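Local atomic coordinates of hypothetical protein Atu1913 (Agrobacterium tumefaciens, PDB entry 2B1Y), a protein that is of unknown function and forms a dimer of two extended chains, built mainly from beta strands with one short helix in each. Residues Pro4-Tyr8 with Phe43-Phe49. Where two conformers were deposited one is given. Numbering follows the deposited sequence.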
# COMPACT_ATOMS: atom_id res chain seq x y z
N PRO A 4 6.80 -4.51 11.20
CA PRO A 4 6.32 -4.75 9.83
C PRO A 4 4.82 -5.01 9.82
O PRO A 4 4.31 -5.72 10.72
CB PRO A 4 7.08 -6.01 9.39
CG PRO A 4 8.22 -6.14 10.36
CD PRO A 4 7.70 -5.58 11.65
N ASN A 5 4.11 -4.45 8.85
CA ASN A 5 2.66 -4.55 8.85
C ASN A 5 2.13 -5.99 8.76
O ASN A 5 1.07 -6.30 9.30
CB ASN A 5 2.03 -3.65 7.77
CG ASN A 5 2.03 -2.15 8.14
OD1 ASN A 5 2.07 -1.79 9.31
ND2 ASN A 5 1.98 -1.29 7.13
N PHE A 6 2.89 -6.87 8.10
CA PHE A 6 2.47 -8.29 7.91
C PHE A 6 3.69 -9.10 7.47
O PHE A 6 4.69 -8.52 7.05
CB PHE A 6 1.38 -8.38 6.84
CG PHE A 6 1.73 -7.68 5.55
CD1 PHE A 6 1.32 -6.37 5.32
CD2 PHE A 6 2.50 -8.34 4.56
CE1 PHE A 6 1.66 -5.71 4.11
CE2 PHE A 6 2.83 -7.69 3.36
CZ PHE A 6 2.42 -6.37 3.14
N ARG A 7 3.61 -10.43 7.54
CA ARG A 7 4.74 -11.27 7.20
C ARG A 7 4.74 -11.55 5.70
O ARG A 7 3.70 -11.52 5.06
CB ARG A 7 4.73 -12.59 7.99
CG ARG A 7 4.91 -12.45 9.54
CD ARG A 7 5.13 -13.79 10.19
NE ARG A 7 6.39 -14.33 9.70
CZ ARG A 7 6.63 -15.60 9.43
NH1 ARG A 7 7.81 -15.94 8.97
NH2 ARG A 7 5.69 -16.51 9.61
N TYR A 8 5.89 -11.83 5.15
CA TYR A 8 5.98 -12.13 3.71
C TYR A 8 7.22 -12.95 3.42
O TYR A 8 8.16 -13.01 4.24
CB TYR A 8 5.99 -10.84 2.86
CG TYR A 8 7.27 -10.05 2.99
CD1 TYR A 8 7.47 -9.22 4.09
CD2 TYR A 8 8.28 -10.16 2.04
CE1 TYR A 8 8.66 -8.51 4.23
CE2 TYR A 8 9.47 -9.46 2.17
CZ TYR A 8 9.64 -8.63 3.28
OH TYR A 8 10.79 -7.90 3.44
N PHE A 43 7.04 -1.88 -2.60
CA PHE A 43 6.54 -2.84 -1.62
C PHE A 43 7.26 -2.72 -0.25
O PHE A 43 6.60 -2.69 0.80
CB PHE A 43 6.71 -4.27 -2.16
CG PHE A 43 6.27 -5.34 -1.20
CD1 PHE A 43 4.92 -5.68 -1.09
CD2 PHE A 43 7.21 -6.03 -0.43
CE1 PHE A 43 4.50 -6.67 -0.20
CE2 PHE A 43 6.79 -7.01 0.45
CZ PHE A 43 5.44 -7.35 0.53
N THR A 44 8.58 -2.64 -0.26
CA THR A 44 9.33 -2.59 1.00
C THR A 44 9.00 -1.31 1.78
O THR A 44 9.04 -1.31 3.01
CB THR A 44 10.85 -2.71 0.83
OG1 THR A 44 11.36 -1.52 0.21
CG2 THR A 44 11.21 -3.95 0.00
N GLU A 45 8.66 -0.24 1.06
CA GLU A 45 8.19 1.00 1.70
C GLU A 45 6.85 0.79 2.36
O GLU A 45 6.64 1.27 3.47
CB GLU A 45 8.19 2.18 0.71
CG GLU A 45 9.54 2.46 0.04
CD GLU A 45 10.66 2.79 1.01
OE1 GLU A 45 10.60 3.85 1.65
OE2 GLU A 45 11.61 1.98 1.15
N LEU A 46 5.96 0.05 1.72
CA LEU A 46 4.63 -0.12 2.26
C LEU A 46 4.53 -1.11 3.45
O LEU A 46 3.53 -1.14 4.17
CB LEU A 46 3.65 -0.39 1.10
CG LEU A 46 3.78 0.70 0.00
CD1 LEU A 46 3.18 0.25 -1.33
CD2 LEU A 46 3.21 2.06 0.42
N LEU A 47 5.60 -1.87 3.70
CA LEU A 47 5.69 -2.67 4.93
C LEU A 47 5.80 -1.80 6.19
O LEU A 47 5.43 -2.24 7.27
CB LEU A 47 6.87 -3.63 4.86
CG LEU A 47 6.73 -4.89 4.01
CD1 LEU A 47 8.13 -5.36 3.70
CD2 LEU A 47 5.99 -5.94 4.78
N ASP A 48 6.30 -0.57 6.04
CA ASP A 48 6.42 0.36 7.17
C ASP A 48 5.42 1.53 7.12
O ASP A 48 5.53 2.49 7.92
CB ASP A 48 7.86 0.93 7.27
CG ASP A 48 8.89 -0.14 7.56
OD1 ASP A 48 8.55 -1.16 8.21
OD2 ASP A 48 10.05 0.04 7.13
N PHE A 49 4.46 1.46 6.20
CA PHE A 49 3.50 2.57 6.02
C PHE A 49 2.46 2.59 7.14
O PHE A 49 1.74 1.59 7.37
CB PHE A 49 2.83 2.46 4.64
CG PHE A 49 1.79 3.51 4.39
CD1 PHE A 49 2.03 4.87 4.68
CD2 PHE A 49 0.57 3.14 3.78
CE1 PHE A 49 1.05 5.85 4.41
CE2 PHE A 49 -0.40 4.11 3.51
CZ PHE A 49 -0.17 5.45 3.83
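How a single leucine can fill a hollow between aromatic rings is seen where the N-terminal segment 4-8 passes residues 43-49 of the same chain. The side chain of L47 pushes between the rings of F6 and Y8. CD2 sits over one face of the F6 ring, a CH-pi contact 4.1 Å from the ring centroid and 20° off its normal, while CD1 comes within 3.2 Å of Y8 CE1, a tight fit. F43, four residues earlier, closes the hollow: its CZ lies 3.9 Å from F6 CE2, near the plane of the F6 ring, and its edge points into the face of Y8 in a T-shaped pair, centroids 5.3 Å apart and planes at 79°. In the fold, the segment 4-8 leads into strand 8-16 and here passes the C-terminal end of helix 37-46, the chain's one helix. Y8 also pairs in an antiparallel ladder with a strand of the second subunit, whose I74 packs on F43, so the hollow borders the dimer interface. To one side of the knob, N5 supplies the polar bonds. The backbone N of N5 donates to O of L47 (3.0 Å), and its side-chain ND2 reaches O of F49 (2.9 Å) and, weakly, O of L46 (3.3 Å), joining two carbonyls of the segment 43-49; OD1 of N5 meanwhile accepts a hydrogen bond from K50.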